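Local coordinates for putative uncharacterized protein (Ustilago maydis, PDB 4GNX) that binds single-stranded DNA as a subunit of replication protein A, through OB-fold domains that line up along the strand, at a contact of chain A with DNA. Numbering follows the deposited sequence.

A contact of chain A with DNA. Residues 209, 262, 264, 267, 269, 291. With nucleotides of chain B.
The thymine O2 of DT8 lies against the Phe209 ring and the methyl of Ala267, with Met269 CG at the margin of contact. A replication protein A subunit here holds unpaired DNA by shape. Phe209 sits between strands 204-207 and 213-217 of an OB-fold, and the glycine-rich segment carrying Gly262, Gly264, Ala267 and Met269 follows the DNA alongside it. No nitrogen or oxygen of this protein patch comes within bonding distance of either nucleotide, so aromatic rings, a methyl, methylenes and a glycine CA carry the contact.

Phe209 CG lies anti to the backbone N (chi1 -174°), which carries the ring toward the sugar of DT8. One face then receives C1' of the deoxyribose, placed near the rim, with CZ 3.5 Å from C1' and 3.7 Å from C2'. The aromatic group therefore faces the sugar and the O2 side of the nucleotide and does not stack flat on the thymine. Ala267 adds its CB 3.8 Å from C2 of the same base, while Gly264 brings CA beside the sugar, 4.0 Å from C1'. At the DT9 phosphate, the carbonyl O of Gly262 lies near OP1, not bonded to it.

Met269 links the two nucleotides. Its CG meets the edge of the Phe209 ring in plane and lies 3.4 Å from O2 of DT9, with CB touching that same carbonyl oxygen. SD stays more distant.

The base of DT9 lies between the base of DT8 and Tyr291, which stands at the start of strand 290-301. Tyr291 CG is anti to its own carbonyl carbon (chi1 -62°), a rotamer that turns the phenol over the DT9 base, CD1-CE1 edge first. The planes meet at 55° in an edge-to-face contact, with centroids 4.8 Å apart between the tyrosine and DT9 rings. CD1 reaches within 3.6 Å of the DT9 base atom C2, and CE1 continues toward C2' of the sugar.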
loop_
_atom_site.group_PDB
_atom_site.type_symbol
_atom_site.label_atom_id
_atom_site.label_comp_id
_atom_site.label_asym_id
_atom_site.label_seq_id
_atom_site.Cartn_x
_atom_site.Cartn_y
_atom_site.Cartn_z
ATOM N N PHE A 209 11.192 -8.017 -12.075
ATOM C CA PHE A 209 11.601 -7.767 -13.460
ATOM C C PHE A 209 12.493 -8.917 -13.947
ATOM O O PHE A 209 13.615 -9.104 -13.465
ATOM C CB PHE A 209 12.311 -6.396 -13.572
ATOM C CG PHE A 209 12.642 -5.969 -14.989
ATOM C CD1 PHE A 209 11.640 -5.731 -15.921
ATOM C CD2 PHE A 209 13.963 -5.773 -15.384
ATOM C CE1 PHE A 209 11.943 -5.330 -17.218
ATOM C CE2 PHE A 209 14.274 -5.367 -16.678
ATOM C CZ PHE A 209 13.264 -5.145 -17.594
ATOM N N GLY A 262 18.334 -4.692 -21.883
ATOM C CA GLY A 262 18.553 -3.464 -21.130
ATOM C C GLY A 262 17.895 -3.395 -19.757
ATOM O O GLY A 262 17.230 -4.340 -19.324
ATOM N N GLY A 264 16.535 -2.786 -15.956
ATOM C CA GLY A 264 15.697 -2.599 -14.774
ATOM C C GLY A 264 15.852 -3.617 -13.651
ATOM O O GLY A 264 14.867 -3.954 -12.992
ATOM N N ALA A 267 13.758 -3.858 -10.313
ATOM C CA ALA A 267 12.494 -3.130 -10.527
ATOM C C ALA A 267 11.265 -4.032 -10.588
ATOM O O ALA A 267 11.373 -5.239 -10.785
ATOM C CB ALA A 267 12.572 -2.268 -11.783
ATOM N N MET A 269 7.975 -4.588 -12.811
ATOM C CA MET A 269 7.307 -4.410 -14.111
ATOM C C MET A 269 5.882 -3.911 -13.937
ATOM O O MET A 269 4.930 -4.657 -14.156
ATOM C CB MET A 269 7.238 -5.756 -14.840
ATOM C CG MET A 269 8.567 -6.343 -15.267
ATOM S SD MET A 269 8.353 -8.020 -15.892
ATOM C CE MET A 269 9.666 -8.134 -17.117
ATOM N N TYR A 291 4.053 0.816 -17.724
ATOM C CA TYR A 291 3.172 -0.112 -17.046
ATOM C C TYR A 291 3.102 0.272 -15.581
ATOM O O TYR A 291 4.084 0.738 -15.013
ATOM C CB TYR A 291 3.670 -1.547 -17.211
ATOM C CG TYR A 291 3.706 -2.003 -18.653
ATOM C CD1 TYR A 291 4.849 -1.803 -19.445
ATOM C CD2 TYR A 291 2.593 -2.634 -19.240
ATOM C CE1 TYR A 291 4.882 -2.216 -20.769
ATOM C CE2 TYR A 291 2.623 -3.057 -20.566
ATOM C CZ TYR A 291 3.767 -2.845 -21.324
ATOM O OH TYR A 291 3.800 -3.255 -22.643
ATOM P P DT B 8 14.543 3.042 -17.224
ATOM O OP1 DT B 8 15.635 3.315 -18.193
ATOM O OP2 DT B 8 13.392 3.986 -17.134
ATOM O "O5'" DT B 8 13.989 1.571 -17.475
ATOM C "C5'" DT B 8 14.825 0.557 -18.056
ATOM C "C4'" DT B 8 14.050 -0.732 -18.191
ATOM O "O4'" DT B 8 13.687 -1.212 -16.875
ATOM C "C3'" DT B 8 12.721 -0.594 -18.923
ATOM O "O3'" DT B 8 12.865 -0.507 -20.351
ATOM C "C2'" DT B 8 11.939 -1.773 -18.379
ATOM C "C1'" DT B 8 12.379 -1.789 -16.917
ATOM N N1 DT B 8 11.504 -1.029 -15.985
ATOM C C2 DT B 8 10.767 -1.736 -15.058
ATOM O O2 DT B 8 10.800 -2.951 -14.965
ATOM N N3 DT B 8 9.986 -0.962 -14.237
ATOM C C4 DT B 8 9.866 0.414 -14.252
ATOM O O4 DT B 8 9.122 0.970 -13.449
ATOM C C5 DT B 8 10.661 1.091 -15.253
ATOM C C7 DT B 8 10.592 2.583 -15.346
ATOM C C6 DT B 8 11.430 0.346 -16.057
ATOM P P DT B 9 13.106 -1.727 -21.357
ATOM O OP1 DT B 9 14.144 -2.613 -20.763
ATOM O OP2 DT B 9 13.340 -1.105 -22.685
ATOM O "O5'" DT B 9 11.726 -2.522 -21.431
ATOM C "C5'" DT B 9 11.615 -3.769 -22.149
ATOM C "C4'" DT B 9 10.569 -4.647 -21.503
ATOM O "O4'" DT B 9 10.222 -4.097 -20.207
ATOM C "C3'" DT B 9 9.251 -4.771 -22.277
ATOM O "O3'" DT B 9 8.729 -6.109 -22.190
ATOM C "C2'" DT B 9 8.325 -3.819 -21.538
ATOM C "C1'" DT B 9 8.812 -3.997 -20.112
ATOM N N1 DT B 9 8.487 -2.914 -19.162
ATOM C C2 DT B 9 7.805 -3.266 -18.021
ATOM O O2 DT B 9 7.463 -4.413 -17.778
ATOM N N3 DT B 9 7.529 -2.222 -17.172
ATOM C C4 DT B 9 7.861 -0.892 -17.349
ATOM O O4 DT B 9 7.546 -0.065 -16.497
ATOM C C5 DT B 9 8.574 -0.592 -18.571
ATOM C C7 DT B 9 8.974 0.823 -18.850
ATOM C C6 DT B 9 8.847 -1.605 -19.406
#